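Local coordinates for small nuclear ribonucleoprotein homolog (Pyrobaculum aerophilum, PDB 1M5Q) that probably binds RNA, as Sm-like proteins generally do, and assembles from 14 copies into a toroid of beta-sheets, each copy carrying an added C-terminal domain, at residues H[87-90]-H[95-98]; H[76-79]-H[85-88]; H[11-16]-H[36-41]. All coordinates share one frame; numbering follows the deposited sequence.

Along the chain interaction 3 comes first, in the N-terminal Sm part, where strands 12-17 and 36-42 of a bent antiparallel sheet face each other. Interactions 2 and 1 follow in the C-terminal part: helix 71-81 packs against strand 86-89 in interaction 2, and the same strand pairs with 94-97 in interaction 1. These two share Lys87 and Tyr88, and their centres are 7 Å apart. The centre of interaction 3 lies 34 Å from each of them, on the other side of the chain's centre. The contacts thus belong to two separate cores, an Sm barrel and the alpha/beta unit that augments it.

Interaction 1: H[87-90]-H[95-98]; sequences KYIE and VLIG
Leu96 and Lys87 face each other as an antiparallel hydrogen-bonded pair and are tied by two backbone bonds. Lys87 N reaches Leu96 O at 2.9 Å, and Leu96 N returns to Lys87 O at 2.9 Å, a regular step of an antiparallel ladder. Lys87 O also receives a longer CA-H...O contact from Val95 CA at 3.4 Å, so one carbonyl oxygen meets two neighbouring residues of the facing strand.

The side chains of Lys87 and Leu96 leave on the same face of the sheet. The end of Lys87 then leads away from strand 94-97, which suits a charged residue at an exposed position on the outermost strand. Leu96 and Ile89 are neighbours on that side, although the detail of their meeting is doubtful; leucine gives an apolar side chain where Pro113 of a neighbouring subunit packs on both. Val95 projects to the other face beside Tyr88, its partner in the non-hydrogen-bonded pair. Its beta-branched side chain suits both the extended strand and a buried place against helix 71-81. The methyl Val95 CG2 meets the ring edge at Tyr88 CD1, 3.9 Å away and in the ring plane, and the two side chains cross at about a right angle. A chi1 of 167° swings the Tyr88 ring beside its own carbonyl carbon, with the CD1 edge meeting that methyl, and the ring OH is hydrogen-bonded to Asn93 in the hairpin loop.

This beta hairpin forms one margin of the four-stranded C-terminal sheet. Helix 71-81 packs beneath Tyr88 and Val95, and strand 101-104 continues the sheet beyond Val95.

Interaction 2: H[76-79]-H[85-88]; sequences KQAE and MVKY
Val86 and Glu79 bring the two backbones closest, with CA atoms 5.8 Å apart, where the last turns of helix 71-81 pass the beginning of strand 86-89. The chain leaves the helix, reverses through a short connection and returns as the strand, and no hydrogen bond joins the two segments. Ala78, with only a methyl for a side chain, lets Val86 come close to the helix backbone.

Val86 points its CB toward the helix and has the largest share of buried surface. Its CG2 methyl meets both the CB and the carbonyl oxygen of Ala78: Ala78 CB lies 3.9 Å from Val86 CG2, and Ala78 O 3.7 Å. CG2 stands anti to the Val86 carbonyl carbon while CG1 takes the place anti to the backbone N (chi1 -180°). The beta-branched valine thereby sends one methyl to the helix and the other to Val95 on the adjacent strand.

Glu79 passes alongside Val86, the two side chains running in opposite directions. A bend at chi2 (74°) folds its carboxylate back over the strand, bringing Glu79 OE1 to 3.8 Å from Val86 CB. The other oxygen, OE2, accepts a hydrogen bond from the backbone N of Gly84, in the connection between the segments.

Aliphatic carbon of Val86 thus meets a methyl, a backbone carbonyl oxygen and a carboxylate oxygen. Van der Waals packing and the burial of Val86 contribute to joining helix and strand, with Ala78 also touching Leu121 of helix 113-127, while the bond from Glu79 to Gly84 ties the helix end to the incoming connection and restrains the carboxylate.

Interaction 3: H[11-16]-H[36-41]; sequences REVQVV and IVLANA
Leu38 CG stands anti to its own carbonyl carbon (chi1 -59°), which carries both of its end methyls across to the valines of strand 12-17. Val13 answers by placing CG2 between its backbone N and carbonyl carbon, the more hindered site for a methyl, and from there CG2 reaches Leu38 CD2 at 3.7 Å. Val15 CG2 meets Leu38 CD1 at 4.0 Å and, more loosely, lies 4.4 Å from Ile36 CG2.

Leu38 therefore lies across Val13 and Val15, alternate residues whose inward methyls it spans with its forked end. The strand axes are 9.5 Å apart at an angle of 124°, too far for backbone pairing; strand 22-30 lies between them in the sheet order. Such contact across the interior reflects the strong bending of the sheet into the small barrel of the Sm fold.

Beta-branched valine and isoleucine suit extended chain, and leucine supplies the longer reach. Together with Ile54 and Ile59 of neighbouring strands, they form an aliphatic part of the barrel interior whose cohesion rests on shape and exclusion of water, with no directional bond between the segments.

Interaction 1: H[87-90]-H[95-98]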
loop_
_atom_site.group_PDB
_atom_site.type_symbol
_atom_site.label_atom_id
_atom_site.label_comp_id
_atom_site.label_asym_id
_atom_site.label_seq_id
_atom_site.Cartn_x
_atom_site.Cartn_y
_atom_site.Cartn_z
ATOM N N LYS H 87 -21.071 -34.009 37.829
ATOM C CA LYS H 87 -19.791 -33.915 38.542
ATOM C C LYS H 87 -19.024 -32.685 38.023
ATOM O O LYS H 87 -18.822 -32.536 36.824
ATOM C CB LYS H 87 -18.923 -35.158 38.295
ATOM C CG LYS H 87 -19.484 -36.489 38.768
ATOM C CD LYS H 87 -18.447 -37.601 38.642
ATOM C CE LYS H 87 -17.014 -37.086 38.919
ATOM N NZ LYS H 87 -16.787 -36.449 40.272
ATOM N N TYR H 88 -18.618 -31.796 38.900
ATOM C CA TYR H 88 -17.866 -30.646 38.452
ATOM C C TYR H 88 -16.423 -31.156 38.574
ATOM O O TYR H 88 -16.082 -31.794 39.561
ATOM C CB TYR H 88 -18.080 -29.421 39.354
ATOM C CG TYR H 88 -17.061 -28.337 39.074
ATOM C CD1 TYR H 88 -17.096 -27.600 37.869
ATOM C CD2 TYR H 88 -16.021 -28.078 39.973
ATOM C CE1 TYR H 88 -16.111 -26.628 37.569
ATOM C CE2 TYR H 88 -15.038 -27.118 39.683
ATOM C CZ TYR H 88 -15.082 -26.399 38.491
ATOM O OH TYR H 88 -14.107 -25.452 38.218
ATOM N N ILE H 89 -15.609 -30.905 37.558
ATOM C CA ILE H 89 -14.231 -31.358 37.578
ATOM C C ILE H 89 -13.294 -30.169 37.513
ATOM O O ILE H 89 -13.013 -29.623 36.428
ATOM C CB ILE H 89 -13.971 -32.312 36.412
ATOM C CG1 ILE H 89 -14.838 -33.551 36.611
ATOM C CG2 ILE H 89 -12.483 -32.680 36.349
ATOM C CD1 ILE H 89 -14.547 -34.592 35.676
ATOM N N GLU H 90 -12.827 -29.790 38.702
ATOM C CA GLU H 90 -11.938 -28.659 38.918
ATOM C C GLU H 90 -10.643 -28.729 38.065
ATOM O O GLU H 90 -10.113 -27.704 37.651
ATOM C CB GLU H 90 -11.585 -28.591 40.416
ATOM C CG GLU H 90 -11.209 -27.180 40.875
ATOM C CD GLU H 90 -10.905 -27.085 42.364
ATOM O OE1 GLU H 90 -11.788 -27.455 43.185
ATOM O OE2 GLU H 90 -9.782 -26.627 42.711
ATOM N N VAL H 95 -17.775 -29.855 33.348
ATOM C CA VAL H 95 -18.862 -30.494 34.081
ATOM C C VAL H 95 -19.276 -31.757 33.327
ATOM O O VAL H 95 -19.566 -31.693 32.125
ATOM C CB VAL H 95 -20.094 -29.544 34.225
ATOM C CG1 VAL H 95 -21.315 -30.328 34.842
ATOM C CG2 VAL H 95 -19.758 -28.388 35.168
ATOM N N LEU H 96 -19.275 -32.895 34.018
ATOM C CA LEU H 96 -19.717 -34.157 33.390
ATOM C C LEU H 96 -21.170 -34.463 33.830
ATOM O O LEU H 96 -21.525 -34.244 34.990
ATOM C CB LEU H 96 -18.785 -35.317 33.789
ATOM C CG LEU H 96 -17.294 -35.105 33.456
ATOM C CD1 LEU H 96 -16.472 -36.209 34.090
ATOM C CD2 LEU H 96 -17.057 -35.074 31.947
ATOM N N ILE H 97 -22.009 -34.940 32.913
ATOM C CA ILE H 97 -23.415 -35.250 33.229
ATOM C C ILE H 97 -23.602 -36.694 32.770
ATOM O O ILE H 97 -23.587 -36.992 31.563
ATOM C CB ILE H 97 -24.363 -34.279 32.486
ATOM C CG1 ILE H 97 -24.066 -32.834 32.953
ATOM C CG2 ILE H 97 -25.823 -34.645 32.744
ATOM C CD1 ILE H 97 -24.843 -31.755 32.239
ATOM N N GLY H 98 -23.750 -37.609 33.719
ATOM C CA GLY H 98 -23.854 -39.011 33.307
ATOM C C GLY H 98 -22.509 -39.412 32.705
ATOM O O GLY H 98 -21.482 -38.783 32.975
#

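Interaction 2: H[76-79]-H[85-88]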
loop_
_atom_site.group_PDB
_atom_site.type_symbol
_atom_site.label_atom_id
_atom_site.label_comp_id
_atom_site.label_asym_id
_atom_site.label_seq_id
_atom_site.Cartn_x
_atom_site.Cartn_y
_atom_site.Cartn_z
ATOM N N LYS H 76 -24.218 -26.621 39.488
ATOM C CA LYS H 76 -25.256 -26.472 40.486
ATOM C C LYS H 76 -26.632 -26.553 39.833
ATOM O O LYS H 76 -27.493 -27.313 40.240
ATOM C CB LYS H 76 -25.088 -25.122 41.203
ATOM C CG LYS H 76 -26.106 -24.846 42.327
ATOM C CD LYS H 76 -25.770 -23.541 43.063
ATOM C CE LYS H 76 -26.755 -23.252 44.200
ATOM N NZ LYS H 76 -26.372 -22.016 44.941
ATOM N N GLN H 77 -26.844 -25.780 38.791
ATOM C CA GLN H 77 -28.145 -25.790 38.156
ATOM C C GLN H 77 -28.399 -27.092 37.391
ATOM O O GLN H 77 -29.540 -27.568 37.295
ATOM C CB GLN H 77 -28.266 -24.566 37.244
ATOM C CG GLN H 77 -28.380 -23.254 38.026
ATOM C CD GLN H 77 -28.773 -22.080 37.140
ATOM O OE1 GLN H 77 -29.422 -22.261 36.095
ATOM N NE2 GLN H 77 -28.411 -20.860 37.561
ATOM N N ALA H 78 -27.352 -27.695 36.851
ATOM C CA ALA H 78 -27.581 -28.946 36.155
ATOM C C ALA H 78 -28.003 -30.058 37.152
ATOM O O ALA H 78 -28.656 -31.016 36.770
ATOM C CB ALA H 78 -26.346 -29.369 35.409
ATOM N N GLU H 79 -27.621 -29.922 38.423
ATOM C CA GLU H 79 -27.947 -30.918 39.445
ATOM C C GLU H 79 -29.446 -30.952 39.755
ATOM O O GLU H 79 -29.937 -31.960 40.228
ATOM C CB GLU H 79 -27.148 -30.650 40.722
ATOM C CG GLU H 79 -27.452 -31.556 41.937
ATOM C CD GLU H 79 -26.892 -32.965 41.788
ATOM O OE1 GLU H 79 -25.751 -33.088 41.270
ATOM O OE2 GLU H 79 -27.577 -33.936 42.193
HETATM N N MSE H 85 -26.418 -36.997 38.687
HETATM C CA MSE H 85 -25.630 -37.371 37.511
HETATM C C MSE H 85 -24.533 -36.355 37.147
HETATM O O MSE H 85 -23.774 -36.559 36.165
HETATM C CB MSE H 85 -26.538 -37.519 36.280
HETATM C CG MSE H 85 -27.659 -38.503 36.363
HETATM SE SE MSE H 85 -28.871 -38.158 34.910
HETATM C CE MSE H 85 -27.759 -38.456 33.303
ATOM N N VAL H 86 -24.432 -35.292 37.943
ATOM C CA VAL H 86 -23.501 -34.214 37.666
ATOM C C VAL H 86 -22.208 -34.187 38.493
ATOM O O VAL H 86 -22.234 -34.341 39.715
ATOM C CB VAL H 86 -24.235 -32.892 37.825
ATOM C CG1 VAL H 86 -23.308 -31.746 37.536
ATOM C CG2 VAL H 86 -25.502 -32.868 36.895
ATOM N N LYS H 87 -21.071 -34.009 37.829
ATOM C CA LYS H 87 -19.791 -33.915 38.542
ATOM C C LYS H 87 -19.024 -32.685 38.023
ATOM O O LYS H 87 -18.822 -32.536 36.824
ATOM C CB LYS H 87 -18.923 -35.158 38.295
ATOM C CG LYS H 87 -19.484 -36.489 38.768
ATOM C CD LYS H 87 -18.447 -37.601 38.642
ATOM C CE LYS H 87 -17.014 -37.086 38.919
ATOM N NZ LYS H 87 -16.787 -36.449 40.272
ATOM N N TYR H 88 -18.618 -31.796 38.900
ATOM C CA TYR H 88 -17.866 -30.646 38.452
ATOM C C TYR H 88 -16.423 -31.156 38.574
ATOM O O TYR H 88 -16.082 -31.794 39.561
ATOM C CB TYR H 88 -18.080 -29.421 39.354
ATOM C CG TYR H 88 -17.061 -28.337 39.074
ATOM C CD1 TYR H 88 -17.096 -27.600 37.869
ATOM C CD2 TYR H 88 -16.021 -28.078 39.973
ATOM C CE1 TYR H 88 -16.111 -26.628 37.569
ATOM C CE2 TYR H 88 -15.038 -27.118 39.683
ATOM C CZ TYR H 88 -15.082 -26.399 38.491
ATOM O OH TYR H 88 -14.107 -25.452 38.218
#

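Interaction 3: H[11-16]-H[36-41]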
loop_
_atom_site.group_PDB
_atom_site.type_symbol
_atom_site.label_atom_id
_atom_site.label_comp_id
_atom_site.label_asym_id
_atom_site.label_seq_id
_atom_site.Cartn_x
_atom_site.Cartn_y
_atom_site.Cartn_z
ATOM N N ARG H 11 -23.702 -11.396 18.641
ATOM C CA ARG H 11 -23.178 -11.273 19.991
ATOM C C ARG H 11 -22.584 -9.886 20.146
ATOM O O ARG H 11 -22.182 -9.253 19.186
ATOM C CB ARG H 11 -22.094 -12.325 20.284
ATOM C CG ARG H 11 -22.496 -13.743 19.928
ATOM C CD ARG H 11 -23.596 -14.244 20.844
ATOM N NE ARG H 11 -23.096 -14.656 22.159
ATOM C CZ ARG H 11 -22.610 -15.862 22.449
ATOM N NH1 ARG H 11 -22.522 -16.828 21.533
ATOM N NH2 ARG H 11 -22.247 -16.129 23.688
ATOM N N GLU H 12 -22.520 -9.449 21.386
ATOM C CA GLU H 12 -22.014 -8.153 21.755
ATOM C C GLU H 12 -20.498 -8.126 21.785
ATOM O O GLU H 12 -19.860 -8.988 22.364
ATOM C CB GLU H 12 -22.554 -7.761 23.140
ATOM C CG GLU H 12 -22.059 -6.406 23.528
ATOM C CD GLU H 12 -22.978 -5.672 24.509
ATOM O OE1 GLU H 12 -24.147 -5.328 24.148
ATOM O OE2 GLU H 12 -22.507 -5.436 25.644
ATOM N N VAL H 13 -19.931 -7.133 21.123
ATOM C CA VAL H 13 -18.487 -6.979 21.088
ATOM C C VAL H 13 -18.248 -5.502 21.336
ATOM O O VAL H 13 -19.190 -4.679 21.382
ATOM C CB VAL H 13 -17.898 -7.292 19.685
ATOM C CG1 VAL H 13 -18.208 -8.791 19.248
ATOM C CG2 VAL H 13 -18.508 -6.355 18.691
ATOM N N GLN H 14 -16.991 -5.181 21.494
ATOM C CA GLN H 14 -16.541 -3.805 21.671
ATOM C C GLN H 14 -15.459 -3.567 20.596
ATOM O O GLN H 14 -14.578 -4.419 20.393
ATOM C CB GLN H 14 -15.964 -3.687 23.066
ATOM C CG GLN H 14 -14.871 -2.765 23.243
ATOM C CD GLN H 14 -14.488 -2.628 24.700
ATOM O OE1 GLN H 14 -13.320 -2.871 25.085
ATOM N NE2 GLN H 14 -15.457 -2.244 25.526
ATOM N N VAL H 15 -15.509 -2.428 19.908
ATOM C CA VAL H 15 -14.504 -2.129 18.906
ATOM C C VAL H 15 -13.774 -0.847 19.297
ATOM O O VAL H 15 -14.406 0.228 19.459
ATOM C CB VAL H 15 -15.148 -1.959 17.467
ATOM C CG1 VAL H 15 -14.058 -1.802 16.444
ATOM C CG2 VAL H 15 -16.014 -3.214 17.092
ATOM N N VAL H 16 -12.442 -0.945 19.412
ATOM C CA VAL H 16 -11.609 0.191 19.805
ATOM C C VAL H 16 -10.964 0.821 18.594
ATOM O O VAL H 16 -10.251 0.161 17.836
ATOM C CB VAL H 16 -10.548 -0.260 20.850
ATOM C CG1 VAL H 16 -9.632 0.915 21.237
ATOM C CG2 VAL H 16 -11.273 -0.827 22.095
ATOM N N ILE H 36 -16.343 -3.620 9.831
ATOM C CA ILE H 36 -17.298 -4.178 10.791
ATOM C C ILE H 36 -18.550 -3.331 10.826
ATOM O O ILE H 36 -18.434 -2.117 10.779
ATOM C CB ILE H 36 -16.743 -4.067 12.237
ATOM C CG1 ILE H 36 -15.402 -4.844 12.364
ATOM C CG2 ILE H 36 -17.856 -4.517 13.264
ATOM C CD1 ILE H 36 -15.618 -6.300 12.255
ATOM N N VAL H 37 -19.729 -3.962 10.876
ATOM C CA VAL H 37 -20.966 -3.201 11.083
ATOM C C VAL H 37 -21.481 -3.640 12.477
ATOM O O VAL H 37 -21.510 -4.848 12.770
ATOM C CB VAL H 37 -22.081 -3.518 10.038
ATOM C CG1 VAL H 37 -23.358 -2.629 10.355
ATOM C CG2 VAL H 37 -21.566 -3.203 8.614
ATOM N N LEU H 38 -21.788 -2.680 13.357
ATOM C CA LEU H 38 -22.376 -2.966 14.670
ATOM C C LEU H 38 -23.824 -2.471 14.702
ATOM O O LEU H 38 -24.137 -1.407 14.115
ATOM C CB LEU H 38 -21.660 -2.248 15.817
ATOM C CG LEU H 38 -20.184 -2.488 16.060
ATOM C CD1 LEU H 38 -19.773 -1.723 17.312
ATOM C CD2 LEU H 38 -19.892 -4.019 16.220
ATOM N N ALA H 39 -24.675 -3.220 15.413
ATOM C CA ALA H 39 -26.107 -2.883 15.564
ATOM C C ALA H 39 -26.336 -2.351 16.967
ATOM O O ALA H 39 -25.737 -2.862 17.947
ATOM C CB ALA H 39 -26.991 -4.104 15.374
ATOM N N ASN H 40 -27.169 -1.315 17.053
ATOM C CA ASN H 40 -27.519 -0.693 18.342
ATOM C C ASN H 40 -26.285 -0.562 19.212
ATOM O O ASN H 40 -26.166 -1.148 20.295
ATOM C CB ASN H 40 -28.579 -1.560 19.023
ATOM C CG ASN H 40 -29.906 -1.550 18.232
ATOM O OD1 ASN H 40 -30.420 -0.478 17.947
ATOM N ND2 ASN H 40 -30.422 -2.720 17.857
ATOM N N ALA H 41 -25.373 0.243 18.713
ATOM C CA ALA H 41 -24.085 0.444 19.345
ATOM C C ALA H 41 -24.034 1.796 20.046
ATOM O O ALA H 41 -24.753 2.713 19.703
ATOM C CB ALA H 41 -22.980 0.364 18.273
#